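Local coordinates for protein farnesyltransferase, putative (Trypanosoma cruzi, PDB 3WCA) that probably catalyses the magnesium-dependent condensation of two farnesyl diphosphate molecules into squalene, which uses NADPH or NADH and leads on to lanosterol, at residues 30-35 with 44-49; 65-70 with 137-142; 263-268 with 324-329; 291-296 with 305-310. The protein carries 1 engineered substitution. All coordinates share one frame; numbering follows the deposited sequence.

Contact 1 of 4, residues 30-35 with 44-49; sequences FCYDIL and VVIMEL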
loop_
_atom_site.group_PDB
_atom_site.type_symbol
_atom_site.label_atom_id
_atom_site.label_comp_id
_atom_site.label_asym_id
_atom_site.label_seq_id
_atom_site.Cartn_x
_atom_site.Cartn_y
_atom_site.Cartn_z
ATOM N N PHE A 30 -12.648 16.454 11.932
ATOM C CA PHE A 30 -12.854 15.105 12.426
ATOM C C PHE A 30 -12.112 14.161 11.490
ATOM O O PHE A 30 -11.404 13.251 11.928
ATOM C CB PHE A 30 -14.336 14.745 12.420
ATOM C CG PHE A 30 -14.599 13.280 12.653
ATOM C CD1 PHE A 30 -14.714 12.776 13.943
ATOM C CD2 PHE A 30 -14.684 12.399 11.578
ATOM C CE1 PHE A 30 -14.912 11.418 14.158
ATOM C CE2 PHE A 30 -14.880 11.038 11.782
ATOM C CZ PHE A 30 -14.993 10.545 13.068
ATOM N N CYS A 31 -12.294 14.379 10.192
ATOM C CA CYS A 31 -11.643 13.557 9.181
ATOM C C CYS A 31 -10.141 13.459 9.432
ATOM O O CYS A 31 -9.583 12.365 9.495
ATOM C CB CYS A 31 -11.898 14.136 7.790
ATOM S SG CYS A 31 -13.555 13.821 7.141
ATOM N N TYR A 32 -9.492 14.609 9.574
ATOM C CA TYR A 32 -8.059 14.639 9.814
ATOM C C TYR A 32 -7.726 14.051 11.175
ATOM O O TYR A 32 -6.644 13.502 11.369
ATOM C CB TYR A 32 -7.536 16.071 9.704
ATOM C CG TYR A 32 -7.336 16.538 8.277
ATOM C CD1 TYR A 32 -6.331 15.993 7.477
ATOM C CD2 TYR A 32 -8.155 17.521 7.724
ATOM C CE1 TYR A 32 -6.146 16.413 6.160
ATOM C CE2 TYR A 32 -7.976 17.949 6.408
ATOM C CZ TYR A 32 -6.974 17.392 5.632
ATOM O OH TYR A 32 -6.803 17.818 4.335
ATOM N N ASP A 33 -8.660 14.160 12.115
ATOM C CA ASP A 33 -8.456 13.614 13.451
ATOM C C ASP A 33 -8.584 12.100 13.444
ATOM O O ASP A 33 -7.819 11.400 14.106
ATOM C CB ASP A 33 -9.472 14.200 14.429
ATOM C CG ASP A 33 -8.959 15.435 15.134
ATOM O OD1 ASP A 33 -8.325 16.288 14.471
ATOM O OD2 ASP A 33 -9.202 15.557 16.356
ATOM N N ILE A 34 -9.552 11.584 12.697
ATOM C CA ILE A 34 -9.727 10.147 12.659
ATOM C C ILE A 34 -8.577 9.567 11.846
ATOM O O ILE A 34 -8.065 8.498 12.152
ATOM C CB ILE A 34 -11.114 9.766 12.056
ATOM C CG1 ILE A 34 -11.487 8.348 12.480
ATOM C CG2 ILE A 34 -11.103 9.883 10.555
ATOM C CD1 ILE A 34 -11.837 8.232 13.958
ATOM N N LEU A 35 -8.152 10.300 10.822
ATOM C CA LEU A 35 -7.046 9.872 9.976
ATOM C C LEU A 35 -5.801 9.636 10.824
ATOM O O LEU A 35 -5.107 8.634 10.676
ATOM C CB LEU A 35 -6.745 10.948 8.937
ATOM C CG LEU A 35 -5.452 10.752 8.151
ATOM C CD1 LEU A 35 -5.577 9.510 7.307
ATOM C CD2 LEU A 35 -5.174 11.960 7.284
ATOM N N VAL A 44 0.955 11.541 8.275
ATOM C CA VAL A 44 2.098 12.427 8.332
ATOM C C VAL A 44 2.420 12.829 6.908
ATOM O O VAL A 44 2.565 14.009 6.592
ATOM C CB VAL A 44 3.343 11.740 8.936
ATOM C CG1 VAL A 44 4.535 12.682 8.860
ATOM C CG2 VAL A 44 3.087 11.349 10.387
ATOM N N VAL A 45 2.521 11.830 6.046
ATOM C CA VAL A 45 2.856 12.062 4.656
ATOM C C VAL A 45 1.838 12.935 3.943
ATOM O O VAL A 45 2.201 13.766 3.116
ATOM C CB VAL A 45 2.979 10.730 3.897
ATOM C CG1 VAL A 45 3.493 10.977 2.500
ATOM C CG2 VAL A 45 3.912 9.796 4.654
ATOM N N ILE A 46 0.561 12.744 4.262
ATOM C CA ILE A 46 -0.483 13.512 3.623
ATOM C C ILE A 46 -0.308 15.018 3.856
ATOM O O ILE A 46 -0.782 15.828 3.067
ATOM C CB ILE A 46 -1.879 13.061 4.121
ATOM C CG1 ILE A 46 -2.954 13.520 3.133
ATOM C CG2 ILE A 46 -2.153 13.620 5.521
ATOM C CD1 ILE A 46 -4.372 13.207 3.588
ATOM N N MET A 47 0.394 15.391 4.919
ATOM C CA MET A 47 0.594 16.803 5.223
ATOM C C MET A 47 1.486 17.518 4.214
ATOM O O MET A 47 1.560 18.744 4.209
ATOM C CB MET A 47 1.158 16.963 6.639
ATOM C CG MET A 47 0.180 16.540 7.735
ATOM S SD MET A 47 -1.435 17.389 7.595
ATOM C CE MET A 47 -2.530 16.179 8.376
ATOM N N GLU A 48 2.164 16.747 3.371
ATOM C CA GLU A 48 3.031 17.284 2.320
ATOM C C GLU A 48 2.179 17.960 1.240
ATOM O O GLU A 48 2.648 18.843 0.517
ATOM C CB GLU A 48 3.825 16.156 1.648
ATOM C CG GLU A 48 4.908 15.483 2.503
ATOM C CD GLU A 48 5.930 16.472 3.047
ATOM O OE1 GLU A 48 6.205 17.487 2.372
ATOM O OE2 GLU A 48 6.468 16.227 4.146
ATOM N N LEU A 49 0.928 17.530 1.130
ATOM C CA LEU A 49 0.006 18.058 0.131
ATOM C C LEU A 49 -0.607 19.391 0.516
ATOM O O LEU A 49 -0.827 19.674 1.703
ATOM C CB LEU A 49 -1.116 17.046 -0.137
ATOM C CG LEU A 49 -0.672 15.751 -0.825
ATOM C CD1 LEU A 49 -1.830 14.778 -0.875
ATOM C CD2 LEU A 49 -0.184 16.051 -2.232
#
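Tyr32 and Leu35 of helix 26-38 meet Ile46 and Met47 in a small apolar contact, whose centre lies about 16 Å from that of the chain. Helix 26-38 leads almost directly into helix 40-45, and the second segment runs from that short helix into the 3-10 turn 46-48. No hydrogen bond crosses the contact, and the two segments together bury 144 Å². The inner half is Leu35 against Ile46. Their side chains reach toward each other tip to tip. CD2 of Leu35 faces two methyls of Ile46, 3.9 Å from CG2 and 4.0 Å from CD1. In Leu35, CG lies anti to the backbone N (chi1 169°), which sends the branch across to the 3-10 turn. This inner pair is buried.

The fold is the all-helical one of the squalene and phytoene synthases, and its helices surround the substrate cavity. The side chain of Leu35 lies about 7 Å from the bound farnesyl thiodiphosphate. Helix 51-72 adds Tyr61 beside Leu35.

The outer half is nearer solvent. The chain of Met47 bends at chi2 (-54°) and brings its terminal methyl back toward Tyr32. CE of Met47 is 3.9 Å from CD1 of Tyr32, and the two side chains cross obliquely. CD1 of Ile46 comes to 4.5 Å from CE1 of the same Tyr32 ring. The phenol oxygen of Tyr32 is hydrogen-bonded to Asp55 of helix 51-72, which fixes the far end of the ring.

Contact 2 of 4, residues 65-70 with 137-142; sequences RALDTV and ERMANG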
loop_
_atom_site.group_PDB
_atom_site.type_symbol
_atom_site.label_atom_id
_atom_site.label_comp_id
_atom_site.label_asym_id
_atom_site.label_seq_id
_atom_site.Cartn_x
_atom_site.Cartn_y
_atom_site.Cartn_z
ATOM N N ARG A 65 -10.684 3.393 3.846
ATOM C CA ARG A 65 -10.371 2.874 5.162
ATOM C C ARG A 65 -11.627 2.260 5.764
ATOM O O ARG A 65 -11.561 1.275 6.502
ATOM C CB ARG A 65 -9.864 3.997 6.053
ATOM C CG ARG A 65 -9.457 3.525 7.415
ATOM C CD ARG A 65 -8.378 2.461 7.322
ATOM N NE ARG A 65 -8.073 1.948 8.649
ATOM C CZ ARG A 65 -7.015 1.205 8.939
ATOM N NH1 ARG A 65 -6.146 0.881 7.985
ATOM N NH2 ARG A 65 -6.823 0.800 10.188
ATOM N N ALA A 66 -12.772 2.861 5.468
ATOM C CA ALA A 66 -14.040 2.332 5.953
ATOM C C ALA A 66 -14.240 0.954 5.303
ATOM O O ALA A 66 -14.541 -0.020 5.995
ATOM C CB ALA A 66 -15.185 3.274 5.573
ATOM N N LEU A 67 -14.058 0.871 3.982
ATOM C CA LEU A 67 -14.207 -0.408 3.277
ATOM C C LEU A 67 -13.330 -1.465 3.923
ATOM O O LEU A 67 -13.774 -2.591 4.198
ATOM C CB LEU A 67 -13.772 -0.307 1.814
ATOM C CG LEU A 67 -14.610 0.479 0.818
ATOM C CD1 LEU A 67 -13.971 0.371 -0.565
ATOM C CD2 LEU A 67 -16.023 -0.068 0.816
ATOM N N ASP A 68 -12.069 -1.102 4.133
ATOM C CA ASP A 68 -11.109 -2.015 4.719
ATOM C C ASP A 68 -11.593 -2.535 6.063
ATOM O O ASP A 68 -11.419 -3.708 6.384
ATOM C CB ASP A 68 -9.758 -1.326 4.896
ATOM C CG ASP A 68 -8.709 -2.263 5.422
ATOM O OD1 ASP A 68 -8.325 -3.190 4.679
ATOM O OD2 ASP A 68 -8.280 -2.089 6.582
ATOM N N THR A 69 -12.201 -1.651 6.845
ATOM C CA THR A 69 -12.702 -2.015 8.159
ATOM C C THR A 69 -13.795 -3.089 8.066
ATOM O O THR A 69 -13.883 -3.970 8.923
ATOM C CB THR A 69 -13.227 -0.764 8.894
ATOM O OG1 THR A 69 -12.136 0.137 9.112
ATOM C CG2 THR A 69 -13.832 -1.131 10.230
ATOM N N VAL A 70 -14.624 -3.022 7.027
ATOM C CA VAL A 70 -15.668 -4.029 6.858
ATOM C C VAL A 70 -15.029 -5.347 6.394
ATOM O O VAL A 70 -15.322 -6.418 6.928
ATOM C CB VAL A 70 -16.728 -3.577 5.825
ATOM C CG1 VAL A 70 -17.731 -4.704 5.576
ATOM C CG2 VAL A 70 -17.451 -2.338 6.331
ATOM N N GLU A 137 -16.044 1.958 -5.390
ATOM C CA GLU A 137 -16.851 0.869 -5.924
ATOM C C GLU A 137 -15.984 -0.279 -6.460
ATOM O O GLU A 137 -16.203 -1.443 -6.121
ATOM C CB GLU A 137 -17.760 1.399 -7.039
ATOM C CG GLU A 137 -18.580 0.325 -7.723
ATOM C CD GLU A 137 -19.716 0.892 -8.559
ATOM O OE1 GLU A 137 -19.447 1.700 -9.477
ATOM O OE2 GLU A 137 -20.879 0.520 -8.290
ATOM N N ARG A 138 -15.011 0.046 -7.304
ATOM C CA ARG A 138 -14.143 -0.979 -7.856
ATOM C C ARG A 138 -13.341 -1.730 -6.779
ATOM O O ARG A 138 -13.156 -2.941 -6.881
ATOM C CB ARG A 138 -13.213 -0.359 -8.899
ATOM C CG ARG A 138 -13.947 0.076 -10.170
ATOM C CD ARG A 138 -13.094 0.983 -11.044
ATOM N NE ARG A 138 -11.943 0.291 -11.618
ATOM C CZ ARG A 138 -10.966 0.910 -12.271
ATOM N NH1 ARG A 138 -11.014 2.228 -12.416
ATOM N NH2 ARG A 138 -9.950 0.220 -12.784
ATOM N N MET A 139 -12.872 -1.031 -5.746
ATOM C CA MET A 139 -12.118 -1.708 -4.686
ATOM C C MET A 139 -13.039 -2.617 -3.884
ATOM O O MET A 139 -12.671 -3.734 -3.515
ATOM C CB MET A 139 -11.467 -0.705 -3.725
ATOM C CG MET A 139 -10.837 -1.381 -2.483
ATOM S SD MET A 139 -9.935 -0.229 -1.395
ATOM C CE MET A 139 -8.737 0.425 -2.629
ATOM N N ALA A 140 -14.233 -2.120 -3.592
ATOM C CA ALA A 140 -15.206 -2.892 -2.831
ATOM C C ALA A 140 -15.536 -4.215 -3.532
ATOM O O ALA A 140 -15.511 -5.278 -2.915
ATOM C CB ALA A 140 -16.467 -2.077 -2.637
ATOM N N ASN A 141 -15.827 -4.158 -4.825
ATOM C CA ASN A 141 -16.166 -5.381 -5.549
ATOM C C ASN A 141 -14.969 -6.329 -5.613
ATOM O O ASN A 141 -15.131 -7.547 -5.557
ATOM C CB ASN A 141 -16.696 -5.025 -6.939
ATOM C CG ASN A 141 -18.031 -4.282 -6.865
ATOM O OD1 ASN A 141 -18.349 -3.446 -7.713
ATOM N ND2 ASN A 141 -18.816 -4.591 -5.840
ATOM N N GLY A 142 -13.769 -5.761 -5.701
ATOM C CA GLY A 142 -12.572 -6.577 -5.734
ATOM C C GLY A 142 -12.418 -7.285 -4.398
ATOM O O GLY A 142 -12.088 -8.468 -4.335
#
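Leu67 of helix 51-72 packs against Met139 and Ala140 of helix 126-147. The backbones are close here, with the CA atoms of Leu67 and Ala140 6.7 Å apart. Both methyls of Leu67 are used. CD2 of Leu67 lies 4.0 Å from CB of Ala140. CD1 of Leu67 lies 3.9 Å from the backbone N of Ala140 and 4.1 Å from CG of Met139. Met139 has CG anti to its backbone N (chi1 172°), so its chain passes beside CD1 before bending at chi3. All three residues are buried, and Phe88, Cys136 and Met143 also touch Leu67.

The neighbouring face of helix 51-72 is polar, and Arg65 and Asp68 on it are partly exposed. Asp68 binds magnesium together with Glu71 and Asp72. These belong to the aspartate-rich DXXED motif of the family. One turn earlier, NH1 of Arg65 is 3.9 Å from OD2 of Asp68. That carboxylate oxygen sits over one face of the guanidinium, so the pairing is long and rests on charge alone. Arg65 also forms a salt bridge with Glu107. The hydroxyl OG1 of Thr69 donates to O of Arg65 at 2.9 Å. The N-H of Thr69 reaches the same oxygen from the opposite face of the carbonyl plane. No hydrogen bond crosses between the segments, which meet by van der Waals contact. Asp68 lies close to Glu71 and Asp72, like charges that the magnesium would be expected to offset.

Contact 3 of 4, residues 263-268 with 324-329; sequences HVVEYL and ATLQML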
loop_
_atom_site.group_PDB
_atom_site.type_symbol
_atom_site.label_atom_id
_atom_site.label_comp_id
_atom_site.label_asym_id
_atom_site.label_seq_id
_atom_site.Cartn_x
_atom_site.Cartn_y
_atom_site.Cartn_z
ATOM N N HIS A 263 9.474 0.780 -12.447
ATOM C CA HIS A 263 8.233 1.487 -12.764
ATOM C C HIS A 263 7.923 2.576 -11.747
ATOM O O HIS A 263 7.294 3.581 -12.063
ATOM C CB HIS A 263 7.088 0.477 -12.835
ATOM C CG HIS A 263 7.343 -0.640 -13.798
ATOM N ND1 HIS A 263 7.218 -0.492 -15.164
ATOM C CD2 HIS A 263 7.782 -1.906 -13.598
ATOM C CE1 HIS A 263 7.571 -1.614 -15.762
ATOM N NE2 HIS A 263 7.917 -2.490 -14.834
ATOM N N VAL A 264 8.348 2.356 -10.510
ATOM C CA VAL A 264 8.165 3.344 -9.469
ATOM C C VAL A 264 9.090 4.515 -9.829
ATOM O O VAL A 264 8.723 5.677 -9.681
ATOM C CB VAL A 264 8.548 2.772 -8.090
ATOM C CG1 VAL A 264 8.710 3.893 -7.084
ATOM C CG2 VAL A 264 7.476 1.782 -7.624
ATOM N N VAL A 265 10.285 4.200 -10.321
ATOM C CA VAL A 265 11.232 5.238 -10.703
ATOM C C VAL A 265 10.650 6.091 -11.836
ATOM O O VAL A 265 10.724 7.316 -11.797
ATOM C CB VAL A 265 12.596 4.619 -11.117
ATOM C CG1 VAL A 265 13.467 5.648 -11.842
ATOM C CG2 VAL A 265 13.328 4.136 -9.872
ATOM N N GLU A 266 10.041 5.446 -12.827
ATOM C CA GLU A 266 9.448 6.169 -13.947
ATOM C C GLU A 266 8.306 7.072 -13.499
ATOM O O GLU A 266 8.233 8.235 -13.894
ATOM C CB GLU A 266 8.934 5.191 -15.007
ATOM C CG GLU A 266 10.030 4.427 -15.708
ATOM C CD GLU A 266 11.119 5.342 -16.253
ATOM O OE1 GLU A 266 10.783 6.345 -16.925
ATOM O OE2 GLU A 266 12.310 5.050 -16.012
ATOM N N TYR A 267 7.399 6.535 -12.691
ATOM C CA TYR A 267 6.284 7.333 -12.204
ATOM C C TYR A 267 6.784 8.535 -11.393
ATOM O O TYR A 267 6.348 9.662 -11.616
ATOM C CB TYR A 267 5.346 6.477 -11.346
ATOM C CG TYR A 267 4.098 7.203 -10.891
ATOM C CD1 TYR A 267 4.105 7.993 -9.737
ATOM C CD2 TYR A 267 2.922 7.136 -11.640
ATOM C CE1 TYR A 267 2.965 8.706 -9.335
ATOM C CE2 TYR A 267 1.778 7.845 -11.250
ATOM C CZ TYR A 267 1.806 8.626 -10.097
ATOM O OH TYR A 267 0.674 9.296 -9.698
ATOM N N LEU A 268 7.694 8.312 -10.450
ATOM C CA LEU A 268 8.191 9.435 -9.649
ATOM C C LEU A 268 8.877 10.496 -10.522
ATOM O O LEU A 268 8.752 11.692 -10.274
ATOM C CB LEU A 268 9.165 8.940 -8.566
ATOM C CG LEU A 268 8.519 8.119 -7.440
ATOM C CD1 LEU A 268 9.598 7.663 -6.451
ATOM C CD2 LEU A 268 7.448 8.964 -6.728
ATOM N N ALA A 324 17.715 13.586 -5.169
ATOM C CA ALA A 324 17.979 13.059 -3.836
ATOM C C ALA A 324 17.216 11.744 -3.597
ATOM O O ALA A 324 17.725 10.814 -2.970
ATOM C CB ALA A 324 17.593 14.093 -2.784
ATOM N N THR A 325 15.996 11.678 -4.110
ATOM C CA THR A 325 15.160 10.500 -3.963
ATOM C C THR A 325 15.767 9.320 -4.688
ATOM O O THR A 325 15.766 8.204 -4.177
ATOM C CB THR A 325 13.765 10.775 -4.515
ATOM O OG1 THR A 325 13.196 11.865 -3.786
ATOM C CG2 THR A 325 12.873 9.547 -4.382
ATOM N N LEU A 326 16.282 9.569 -5.885
ATOM C CA LEU A 326 16.913 8.522 -6.669
ATOM C C LEU A 326 18.138 8.003 -5.944
ATOM O O LEU A 326 18.362 6.788 -5.896
ATOM C CB LEU A 326 17.339 9.038 -8.042
ATOM C CG LEU A 326 16.244 9.308 -9.066
ATOM C CD1 LEU A 326 16.878 9.848 -10.343
ATOM C CD2 LEU A 326 15.471 8.021 -9.341
ATOM N N GLN A 327 18.939 8.905 -5.381
ATOM C CA GLN A 327 20.116 8.433 -4.680
ATOM C C GLN A 327 19.772 7.640 -3.416
ATOM O O GLN A 327 20.439 6.646 -3.117
ATOM C CB GLN A 327 21.101 9.581 -4.402
ATOM C CG GLN A 327 20.538 10.847 -3.803
ATOM C CD GLN A 327 21.466 12.042 -4.024
ATOM O OE1 GLN A 327 21.580 12.562 -5.144
ATOM N NE2 GLN A 327 22.145 12.470 -2.960
ATOM N N MET A 328 18.736 8.037 -2.678
ATOM C CA MET A 328 18.371 7.260 -1.493
ATOM C C MET A 328 17.855 5.873 -1.899
ATOM O O MET A 328 18.113 4.891 -1.213
ATOM C CB MET A 328 17.319 7.981 -0.653
ATOM C CG MET A 328 17.887 9.129 0.171
ATOM S SD MET A 328 16.694 9.773 1.356
ATOM C CE MET A 328 15.712 10.784 0.271
ATOM N N LEU A 329 17.133 5.793 -3.015
ATOM C CA LEU A 329 16.619 4.510 -3.494
ATOM C C LEU A 329 17.791 3.652 -3.971
ATOM O O LEU A 329 17.810 2.435 -3.773
ATOM C CB LEU A 329 15.635 4.702 -4.654
ATOM C CG LEU A 329 14.260 5.311 -4.369
ATOM C CD1 LEU A 329 13.498 5.502 -5.681
ATOM C CD2 LEU A 329 13.477 4.404 -3.431
#
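Val265 and Leu326 mark the nearest backbone approach, with CA atoms 7.7 Å apart, where helix 261-269 and helix 322-338 run nearly antiparallel at 168°, their local axes 11.5 Å apart. This wide spacing is bridged by branched apolar side chains. No hydrogen bond crosses between the segments. The shortest contact joins CG1 of Val265 to CD2 of Leu326 at 4.0 Å, and these two side chains cross at about a right angle. CG of Leu326 is anti to the carbonyl carbon (chi1 -73°), and although its CB starts off to one side, the end of the chain comes round to the valine. The other methyl of Val265, CG2, is 4.4 Å from CD1 of Leu329. Val265 is thus shared by two leucines one turn apart on the facing helix.

Further along, Leu268 meets Thr325. CD1 of Leu268 is 4.3 Å from CG2 of Thr325, so the threonine offers its methyl to the interface. Its hydroxyl turns back to its own helix and bonds to the carbonyl of Glu321, a common way for threonine to satisfy its polar group within a helix. All five touching residues are buried, and their distances describe an ordinary apolar fit.

Tyr267, which does not touch segment 324-329, contacts the bound farnesyl thiodiphosphate. Helix 274-294 packs against Thr325 and Leu329 through Val285, and helix 347-362 brings Met361 against Val265 and Leu329.

Contact 4 of 4, residues 291-296 with 305-310; sequences LSLVFN and VKTTRG
CD2 of Leu293 lies over one face of the peptide joining Lys306 to Thr307, toward its oxygen. This methyl carbon, CD2 of Leu293, is 3.6 Å from O of Lys306 and 3.8 Å from C of the same residue. Within the other segment, the ring of Phe295 has CB of Asn296 over the centre of one face, 4.0 Å above the plane.

Val294, Val305 and Thr307 complete the packing round Leu293. CB of Leu293 is 3.8 Å from CG1 of Val305, the branch set anti to the backbone N (chi1 174°) and so turned to the leucine. CG1 of Val294 approaches CB of Val305 at 4.2 Å, the side chains slanting past each other. CG2 of Thr307 is 4.1 Å from CD2 of Leu293.

The segments flank the irregular link between helix 274-294 and helix 309-318. Residues 305-308 are extended and pass alongside the last turn of the first helix. Thr308 is the N-cap of the second, its OG1 bonded to the backbone N of Ala311. Val294 is buried and also touches Ile206. Leu293 lies nearer the surface. Lys306 is exposed, its side chain about 6 Å from the bound farnesyl thiodiphosphate.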
loop_
_atom_site.group_PDB
_atom_site.type_symbol
_atom_site.label_atom_id
_atom_site.label_comp_id
_atom_site.label_asym_id
_atom_site.label_seq_id
_atom_site.Cartn_x
_atom_site.Cartn_y
_atom_site.Cartn_z
ATOM N N LEU A 291 12.139 -3.035 2.585
ATOM C CA LEU A 291 12.450 -4.169 1.743
ATOM C C LEU A 291 13.924 -4.572 1.852
ATOM O O LEU A 291 14.245 -5.762 1.857
ATOM C CB LEU A 291 12.113 -3.850 0.283
ATOM C CG LEU A 291 12.090 -5.080 -0.629
ATOM C CD1 LEU A 291 10.862 -5.946 -0.270
ATOM C CD2 LEU A 291 12.064 -4.649 -2.092
ATOM N N SER A 292 14.816 -3.590 1.934
ATOM C CA SER A 292 16.243 -3.892 2.047
ATOM C C SER A 292 16.536 -4.526 3.403
ATOM O O SER A 292 17.470 -5.309 3.541
ATOM C CB SER A 292 17.080 -2.624 1.885
ATOM O OG SER A 292 16.980 -1.792 3.019
ATOM N N LEU A 293 15.727 -4.189 4.400
ATOM C CA LEU A 293 15.893 -4.721 5.745
ATOM C C LEU A 293 15.295 -6.118 5.919
ATOM O O LEU A 293 15.853 -6.939 6.642
ATOM C CB LEU A 293 15.251 -3.784 6.767
ATOM C CG LEU A 293 16.178 -2.890 7.591
ATOM C CD1 LEU A 293 17.018 -2.004 6.685
ATOM C CD2 LEU A 293 15.332 -2.047 8.535
ATOM N N VAL A 294 14.164 -6.395 5.273
ATOM C CA VAL A 294 13.550 -7.704 5.428
ATOM C C VAL A 294 14.208 -8.764 4.571
ATOM O O VAL A 294 14.101 -9.949 4.864
ATOM C CB VAL A 294 12.033 -7.713 5.090
ATOM C CG1 VAL A 294 11.293 -6.730 5.974
ATOM C CG2 VAL A 294 11.824 -7.419 3.614
ATOM N N PHE A 295 14.875 -8.343 3.508
ATOM C CA PHE A 295 15.515 -9.290 2.622
ATOM C C PHE A 295 16.542 -10.169 3.340
ATOM O O PHE A 295 17.393 -9.670 4.058
ATOM C CB PHE A 295 16.200 -8.553 1.472
ATOM C CG PHE A 295 16.947 -9.461 0.534
ATOM C CD1 PHE A 295 16.282 -10.469 -0.157
ATOM C CD2 PHE A 295 18.318 -9.308 0.343
ATOM C CE1 PHE A 295 16.977 -11.319 -1.030
ATOM C CE2 PHE A 295 19.025 -10.146 -0.523
ATOM C CZ PHE A 295 18.352 -11.158 -1.214
ATOM N N ASN A 296 16.446 -11.480 3.125
ATOM C CA ASN A 296 17.377 -12.436 3.706
ATOM C C ASN A 296 17.477 -12.268 5.219
ATOM O O ASN A 296 18.512 -12.557 5.805
ATOM C CB ASN A 296 18.756 -12.247 3.054
ATOM C CG ASN A 296 19.593 -13.524 3.044
ATOM O OD1 ASN A 296 19.065 -14.622 2.992
ATOM N ND2 ASN A 296 20.909 -13.371 3.074
ATOM N N VAL A 305 10.076 -6.164 11.418
ATOM C CA VAL A 305 11.330 -5.489 11.126
ATOM C C VAL A 305 10.998 -4.061 10.670
ATOM O O VAL A 305 10.206 -3.858 9.744
ATOM C CB VAL A 305 12.103 -6.264 10.041
ATOM C CG1 VAL A 305 13.338 -5.497 9.614
ATOM C CG2 VAL A 305 12.499 -7.644 10.590
ATOM N N LYS A 306 11.592 -3.079 11.348
ATOM C CA LYS A 306 11.353 -1.666 11.060
ATOM C C LYS A 306 12.619 -0.832 10.960
ATOM O O LYS A 306 13.628 -1.144 11.583
ATOM C CB LYS A 306 10.476 -1.045 12.152
ATOM C CG LYS A 306 8.982 -1.246 11.956
ATOM C CD LYS A 306 8.194 -0.116 12.617
ATOM C CE LYS A 306 6.945 0.233 11.801
ATOM N NZ LYS A 306 7.294 0.663 10.402
ATOM N N THR A 307 12.552 0.242 10.179
ATOM C CA THR A 307 13.687 1.137 10.027
ATOM C C THR A 307 13.780 1.955 11.308
ATOM O O THR A 307 12.866 1.962 12.126
ATOM C CB THR A 307 13.486 2.109 8.847
ATOM O OG1 THR A 307 12.403 3.002 9.143
ATOM C CG2 THR A 307 13.160 1.336 7.572
ATOM N N THR A 308 14.891 2.637 11.496
ATOM C CA THR A 308 15.028 3.458 12.686
ATOM C C THR A 308 14.211 4.727 12.490
ATOM O O THR A 308 13.823 5.070 11.370
ATOM C CB THR A 308 16.491 3.824 12.931
ATOM O OG1 THR A 308 16.927 4.745 11.926
ATOM C CG2 THR A 308 17.362 2.563 12.862
ATOM N N ARG A 309 13.932 5.413 13.587
ATOM C CA ARG A 309 13.170 6.643 13.530
ATOM C C ARG A 309 14.041 7.720 12.898
ATOM O O ARG A 309 13.534 8.662 12.314
ATOM C CB ARG A 309 12.731 7.053 14.934
ATOM C CG ARG A 309 13.885 7.218 15.913
ATOM C CD ARG A 309 13.358 7.677 17.260
ATOM N NE ARG A 309 14.393 7.648 18.286
ATOM C CZ ARG A 309 14.250 8.164 19.498
ATOM N NH1 ARG A 309 13.112 8.758 19.842
ATOM N NH2 ARG A 309 15.245 8.088 20.367
ATOM N N GLY A 310 15.356 7.556 13.003
ATOM C CA GLY A 310 16.280 8.513 12.411
ATOM C C GLY A 310 16.334 8.382 10.898
ATOM O O GLY A 310 16.378 9.383 10.169
#

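In the fold
Along the chain contact 1 comes first, then contact 2, and contact 4 is nested inside the loop closed by contact 3. Contacts 1 and 2 are 20 Å apart between centres. Helix 51-72, which carries one side of contact 2, also packs on contact 1. Contacts 3 and 4 have their centres 18 Å apart. Helix 274-294 ends in contact 4 and packs on contact 3. Contacts 3 and 4 each have their centres 29 Å from that of contact 2, on the opposite side of the chain's centre. No two contacts touch. All four join helices of one all-helical fold. The metal-binding end is at contact 2, and Tyr267 of contact 3 touches the substrate analogue.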